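Local coordinates for protein multi-copper Oxidase CueO (Ochrobactrum, PDB 6EVG) that probably oxidises phenolic substrates as a laccase-like multicopper oxidase, with activity towards lignin model compounds and lignosulfonate, at residues A[268-273]-A[459-464]; A[169-174]-A[218-223]. All coordinates share one frame; numbering follows the deposited sequence.

Contact 1: A[268-273]-A[459-464]. With EDO (1,2-ethanediol), chain D.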
loop_
_atom_site.group_PDB
_atom_site.type_symbol
_atom_site.label_atom_id
_atom_site.label_comp_id
_atom_site.label_asym_id
_atom_site.label_seq_id
_atom_site.Cartn_x
_atom_site.Cartn_y
_atom_site.Cartn_z
ATOM N N GLU A 268 2.261 -1.519 -1.957
ATOM C CA GLU A 268 3.347 -0.699 -2.449
ATOM C C GLU A 268 2.848 0.637 -2.947
ATOM O O GLU A 268 1.730 0.775 -3.447
ATOM C CB GLU A 268 4.100 -1.395 -3.602
ATOM C CG GLU A 268 4.869 -2.648 -3.240
ATOM C CD GLU A 268 5.762 -3.042 -4.433
ATOM O OE1 GLU A 268 5.236 -3.714 -5.350
ATOM O OE2 GLU A 268 6.952 -2.636 -4.418
ATOM N N ARG A 269 3.792 1.589 -2.851
ATOM C CA ARG A 269 3.580 2.927 -3.415
ATOM C C ARG A 269 4.755 3.288 -4.292
ATOM O O ARG A 269 5.906 3.018 -3.953
ATOM C CB ARG A 269 3.448 4.029 -2.329
ATOM C CG ARG A 269 2.193 3.941 -1.465
ATOM C CD ARG A 269 2.300 2.974 -0.296
ATOM N NE ARG A 269 3.208 3.484 0.717
ATOM C CZ ARG A 269 3.858 2.730 1.589
ATOM N NH1 ARG A 269 3.757 1.391 1.570
ATOM N NH2 ARG A 269 4.619 3.313 2.521
ATOM N N TYR A 270 4.472 3.998 -5.397
ATOM C CA TYR A 270 5.518 4.628 -6.191
ATOM C C TYR A 270 5.026 6.032 -6.575
ATOM O O TYR A 270 3.875 6.206 -6.998
ATOM C CB TYR A 270 5.823 3.854 -7.470
ATOM C CG TYR A 270 6.518 2.532 -7.202
ATOM C CD1 TYR A 270 7.889 2.477 -7.049
ATOM C CD2 TYR A 270 5.807 1.362 -7.041
ATOM C CE1 TYR A 270 8.530 1.260 -6.789
ATOM C CE2 TYR A 270 6.431 0.150 -6.789
ATOM C CZ TYR A 270 7.786 0.127 -6.654
ATOM O OH TYR A 270 8.455 -1.072 -6.336
ATOM N N GLU A 271 5.942 6.994 -6.476
ATOM C CA GLU A 271 5.674 8.350 -7.009
ATOM C C GLU A 271 6.439 8.482 -8.326
ATOM O O GLU A 271 7.654 8.182 -8.370
ATOM C CB GLU A 271 6.110 9.423 -6.040
ATOM C CG GLU A 271 5.497 9.330 -4.646
ATOM C CD GLU A 271 5.852 10.478 -3.751
ATOM O OE1 GLU A 271 5.802 11.627 -4.192
ATOM O OE2 GLU A 271 6.235 10.222 -2.604
ATOM N N VAL A 272 5.715 8.872 -9.371
ATOM C CA VAL A 272 6.304 8.975 -10.705
ATOM C C VAL A 272 6.004 10.331 -11.286
ATOM O O VAL A 272 4.999 10.982 -10.995
ATOM C CB VAL A 272 5.779 7.875 -11.612
ATOM C CG1 VAL A 272 6.081 6.502 -11.035
ATOM C CG2 VAL A 272 4.341 8.040 -12.003
ATOM N N LEU A 273 6.920 10.793 -12.140
ATOM C CA LEU A 273 6.691 12.019 -12.924
ATOM C C LEU A 273 6.466 11.624 -14.369
ATOM O O LEU A 273 7.234 10.855 -14.937
ATOM C CB LEU A 273 7.886 12.963 -12.812
ATOM C CG LEU A 273 8.332 13.388 -11.446
ATOM C CD1 LEU A 273 9.425 14.414 -11.463
ATOM C CD2 LEU A 273 7.285 13.810 -10.524
ATOM N N GLY A 459 15.431 1.986 -3.016
ATOM C CA GLY A 459 15.412 2.882 -1.859
ATOM C C GLY A 459 14.820 2.217 -0.602
ATOM O O GLY A 459 14.758 1.001 -0.502
ATOM N N TRP A 460 14.399 3.046 0.337
ATOM C CA TRP A 460 13.710 2.471 1.518
ATOM C C TRP A 460 12.350 1.965 1.154
ATOM O O TRP A 460 11.569 2.713 0.484
ATOM C CB TRP A 460 13.625 3.515 2.638
ATOM C CG TRP A 460 14.883 3.721 3.365
ATOM C CD1 TRP A 460 15.703 4.814 3.387
ATOM C CD2 TRP A 460 15.542 2.743 4.220
ATOM N NE1 TRP A 460 16.800 4.597 4.166
ATOM C CE2 TRP A 460 16.719 3.336 4.725
ATOM C CE3 TRP A 460 15.193 1.469 4.642
ATOM C CZ2 TRP A 460 17.546 2.668 5.627
ATOM C CZ3 TRP A 460 16.035 0.824 5.560
ATOM C CH2 TRP A 460 17.152 1.418 6.048
ATOM N N LYS A 461 12.027 0.741 1.573
ATOM C CA LYS A 461 10.724 0.159 1.278
ATOM C C LYS A 461 10.165 -0.513 2.533
ATOM O O LYS A 461 10.868 -0.796 3.511
ATOM C CB LYS A 461 10.822 -0.814 0.088
ATOM C CG LYS A 461 10.881 0.008 -1.254
ATOM C CD LYS A 461 10.876 -0.773 -2.513
ATOM C CE LYS A 461 9.670 -1.619 -2.683
ATOM N NZ LYS A 461 8.324 -0.948 -2.675
ATOM N N ASP A 462 8.842 -0.719 2.494
ATOM C CA ASP A 462 8.165 -1.516 3.512
ATOM C C ASP A 462 7.335 -2.632 2.927
ATOM O O ASP A 462 6.840 -3.463 3.719
ATOM C CB ASP A 462 7.331 -0.629 4.499
ATOM C CG ASP A 462 6.232 0.175 3.821
ATOM O OD1 ASP A 462 5.390 -0.444 3.112
ATOM O OD2 ASP A 462 6.189 1.419 4.009
ATOM N N THR A 463 7.131 -2.697 1.605
ATOM C CA THR A 463 6.328 -3.698 0.962
ATOM C C THR A 463 7.096 -4.051 -0.341
ATOM O O THR A 463 7.562 -3.139 -1.008
ATOM C CB THR A 463 4.910 -3.208 0.647
ATOM O OG1 THR A 463 4.333 -2.689 1.876
ATOM C CG2 THR A 463 4.042 -4.269 0.103
ATOM N N ALA A 464 7.209 -5.332 -0.680
ATOM C CA ALA A 464 7.936 -5.742 -1.902
ATOM C C ALA A 464 7.366 -6.995 -2.471
ATOM O O ALA A 464 7.063 -7.929 -1.713
ATOM C CB ALA A 464 9.386 -5.938 -1.627
HETATM C C1 EDO D . 9.752 -4.642 -5.749
HETATM O O1 EDO D . 8.587 -4.811 -4.947
HETATM C C2 EDO D . 10.457 -5.969 -5.904
HETATM O O2 EDO D . 9.690 -6.924 -6.655
#
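Two bends in Arg269, at chi2 (83°) and chi3 (70°), bring its guanidinium to the carboxylate of Asp462, whose CG lies between its own backbone N and carbonyl carbon (chi1 61°). The grip is end-on: Arg269 NH1 reaches Asp462 OD1 at 2.9 Å, and Arg269 NH2 reaches Asp462 OD2 at the same 2.9 Å. Both oxygens use their syn lone pairs, and the two groups are nearly coplanar. Thr463 OG1 gives a further hydrogen bond to Asp462 OD1 (2.8 Å), nearly along its C-O axis. An alanine in place of Asp462 would probably leave the Arg269 guanidinium without this counter-charge and Thr463 OG1 without its acceptor.

A second salt bridge joins Lys461 NZ to the anti lone pair of Glu268 OE2 (2.8 Å). Lys461 NZ also donates to Thr463 O at 2.9 Å, while 1,2-ethanediol, probably from the crystallisation liquor, donates through O1 to Glu268 OE2 (2.8 Å). Asp249 supplements the pairing, bonding to Lys461 NZ and to the backbone N of Arg269, Asp462 and Thr463. Charge pairing and backbone N-H groups thus join two cupredoxin-like parts of the enzyme here, in an arrangement likely to favour ionised carboxylates despite burial.

Contact 2: A[169-174]-A[218-223]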
loop_
_atom_site.group_PDB
_atom_site.type_symbol
_atom_site.label_atom_id
_atom_site.label_comp_id
_atom_site.label_asym_id
_atom_site.label_seq_id
_atom_site.Cartn_x
_atom_site.Cartn_y
_atom_site.Cartn_z
ATOM N N ASP A 169 -1.102 19.240 -10.374
ATOM C CA ASP A 169 0.032 18.526 -10.917
ATOM C C ASP A 169 0.650 17.525 -9.934
ATOM O O ASP A 169 1.678 16.997 -10.192
ATOM C CB ASP A 169 1.110 19.494 -11.465
ATOM C CG ASP A 169 1.738 20.334 -10.408
ATOM O OD1 ASP A 169 1.455 20.122 -9.205
ATOM O OD2 ASP A 169 2.552 21.233 -10.786
ATOM N N ASP A 170 -0.071 17.238 -8.841
ATOM C CA ASP A 170 0.339 16.249 -7.823
ATOM C C ASP A 170 -0.955 15.498 -7.493
ATOM O O ASP A 170 -1.807 16.037 -6.787
ATOM C CB ASP A 170 0.943 16.964 -6.635
ATOM C CG ASP A 170 1.379 16.046 -5.536
ATOM O OD1 ASP A 170 1.398 14.794 -5.732
ATOM O OD2 ASP A 170 1.787 16.567 -4.447
ATOM N N ILE A 171 -1.097 14.292 -8.053
ATOM C CA ILE A 171 -2.347 13.597 -8.078
ATOM C C ILE A 171 -2.165 12.170 -7.553
ATOM O O ILE A 171 -1.342 11.432 -8.055
ATOM C CB ILE A 171 -2.910 13.503 -9.543
ATOM C CG1 ILE A 171 -3.092 14.928 -10.122
ATOM C CG2 ILE A 171 -4.199 12.733 -9.585
ATOM C CD1 ILE A 171 -3.352 14.964 -11.592
ATOM N N PRO A 172 -2.946 11.785 -6.523
ATOM C CA PRO A 172 -2.892 10.394 -6.034
ATOM C C PRO A 172 -3.793 9.505 -6.878
ATOM O O PRO A 172 -4.896 9.906 -7.257
ATOM C CB PRO A 172 -3.424 10.510 -4.600
ATOM C CG PRO A 172 -4.417 11.632 -4.694
ATOM C CD PRO A 172 -3.879 12.599 -5.736
ATOM N N LEU A 173 -3.281 8.273 -7.121
ATOM C CA LEU A 173 -4.023 7.257 -7.875
ATOM C C LEU A 173 -4.037 5.979 -7.053
ATOM O O LEU A 173 -2.999 5.320 -6.891
ATOM C CB LEU A 173 -3.376 6.945 -9.230
ATOM C CG LEU A 173 -3.181 8.160 -10.172
ATOM C CD1 LEU A 173 -2.453 7.658 -11.457
ATOM C CD2 LEU A 173 -4.479 8.863 -10.515
ATOM N N VAL A 174 -5.215 5.592 -6.588
ATOM C CA VAL A 174 -5.391 4.352 -5.834
ATOM C C VAL A 174 -6.006 3.331 -6.799
ATOM O O VAL A 174 -7.176 3.450 -7.212
ATOM C CB VAL A 174 -6.309 4.558 -4.593
ATOM C CG1 VAL A 174 -6.458 3.237 -3.868
ATOM C CG2 VAL A 174 -5.752 5.663 -3.714
ATOM N N SER A 218 2.612 19.937 -18.718
ATOM C CA SER A 218 3.802 20.105 -17.928
ATOM C C SER A 218 4.145 18.750 -17.276
ATOM O O SER A 218 3.505 17.741 -17.546
ATOM C CB SER A 218 3.604 21.231 -16.894
ATOM O OG SER A 218 2.611 20.880 -15.959
ATOM N N ILE A 219 5.099 18.801 -16.374
ATOM C CA ILE A 219 5.471 17.586 -15.592
ATOM C C ILE A 219 4.477 17.426 -14.444
ATOM O O ILE A 219 4.233 18.352 -13.647
ATOM C CB ILE A 219 6.897 17.741 -15.035
ATOM C CG1 ILE A 219 7.947 18.057 -16.049
ATOM C CG2 ILE A 219 7.256 16.486 -14.207
ATOM C CD1 ILE A 219 8.085 17.078 -17.074
ATOM N N VAL A 220 3.899 16.221 -14.359
ATOM C CA VAL A 220 2.897 15.886 -13.368
ATOM C C VAL A 220 3.407 14.744 -12.518
ATOM O O VAL A 220 3.936 13.765 -13.011
ATOM C CB VAL A 220 1.577 15.542 -14.080
ATOM C CG1 VAL A 220 0.526 14.955 -13.122
ATOM C CG2 VAL A 220 1.032 16.761 -14.779
ATOM N N ARG A 221 3.186 14.869 -11.203
ATOM C CA ARG A 221 3.515 13.831 -10.220
ATOM C C ARG A 221 2.283 12.991 -9.945
ATOM O O ARG A 221 1.233 13.545 -9.570
ATOM C CB ARG A 221 4.007 14.525 -8.971
ATOM C CG ARG A 221 4.418 13.712 -7.798
ATOM C CD ARG A 221 4.850 14.743 -6.673
ATOM N NE ARG A 221 5.492 14.111 -5.553
ATOM C CZ ARG A 221 5.998 14.862 -4.566
ATOM N NH1 ARG A 221 5.917 16.207 -4.653
ATOM N NH2 ARG A 221 6.569 14.268 -3.540
ATOM N N LEU A 222 2.424 11.678 -10.119
ATOM C CA LEU A 222 1.352 10.722 -9.799
ATOM C C LEU A 222 1.860 9.899 -8.636
ATOM O O LEU A 222 2.918 9.275 -8.684
ATOM C CB LEU A 222 1.077 9.806 -11.009
ATOM C CG LEU A 222 0.732 10.537 -12.324
ATOM C CD1 LEU A 222 0.621 9.534 -13.476
ATOM C CD2 LEU A 222 -0.547 11.334 -12.195
ATOM N N ARG A 223 1.067 9.891 -7.545
ATOM C CA ARG A 223 1.400 9.148 -6.337
ATOM C C ARG A 223 0.521 7.903 -6.374
ATOM O O ARG A 223 -0.691 7.971 -6.137
ATOM C CB ARG A 223 1.185 9.975 -5.099
ATOM C CG ARG A 223 1.976 11.276 -5.082
ATOM C CD ARG A 223 2.088 11.852 -3.720
ATOM N NE ARG A 223 2.518 13.223 -3.681
ATOM C CZ ARG A 223 3.257 13.761 -2.707
ATOM N NH1 ARG A 223 3.917 12.979 -1.850
ATOM N NH2 ARG A 223 3.305 15.050 -2.615
HETATM O O HOH W 1 3.814 21.061 -13.354
#
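The Arg223 guanidinium has Asp170 at its edge and Arg221 over one face. At the edge the grip is side-on: Arg223 NE bonds to Asp170 OD1 at 2.8 Å, and Arg223 NH2 to Asp170 OD2 at 2.8 Å with an almost straight N-H...O angle of 176°. Both carboxylate oxygens use syn lone pairs, with the planes 17° apart. Over the face, Arg221 NH2 stands 3.1 Å above the Arg223 guanidinium plane, toward its rim; conversely, Arg223 NH2 lies 3.3 Å above the centre of the Arg221 guanidinium.

This pairing of like charges is probably tolerated because acids surround it. Asp170 probably offsets the charge of Arg223, whereas Arg221 forms salt bridges with Glu271 and Asp157; Asp170 OD2 and Arg221 NH1, 4.2 Å apart, interact through charge alone. Asp170 CG, anti to its backbone N (chi1 179°), carries the carboxylate alongside the extended Arg221 chain.

Beneath these groups runs a parallel strand pair of a cupredoxin-like beta-sandwich. Arg221 N donates to Asp169 O and Ile171 N to Arg221 O, followed by Arg223 N to Ile171 O and Leu173 N to Arg223 O. Pro172 costs this pair no hydrogen bond, its nitrogen lying between the two donors Ile171 and Leu173 and directed away from 218-223.

The opposite face of the pair is apolar. Leu222 CD2 packs against Ile171 CB at 4.2 Å, and Leu222 CD1 meets Leu173 CD1 at 4.1 Å. Met299 touches Leu173 and Phe301 touches Leu222, both from strand 295-303 of the facing sheet. At the start of the strands a water whose oxygen is 2.9 Å from Asp169 OD2 also bonds to Ser218 OG and Ile219 O, while Asp169 OD1 accepts from the backbone N of Asp165.

In the fold
Both contacts are buried, but contact 1 lies closer to the chain centre, its centre about 9 Å from that of the chain, against about 17 Å for contact 2. Strand 269-275 connects them: in contact 1 its start, with Glu268 just before it, faces a segment from the copper-bearing C-terminal part of the chain, while further along it lies antiparallel to strand 219-226, which contact 2 pairs with 170-178 in the same sheet. Contact 2 therefore combines backbone ladder, ion pair and apolar face within one sheet, whereas contact 1 joins separate sheets through polar side chains. They touch directly through the Glu271-Arg221 salt bridge, a probable bond from Leu222 N to Val272 O, and packing of Leu273 on Ile219 and Arg221.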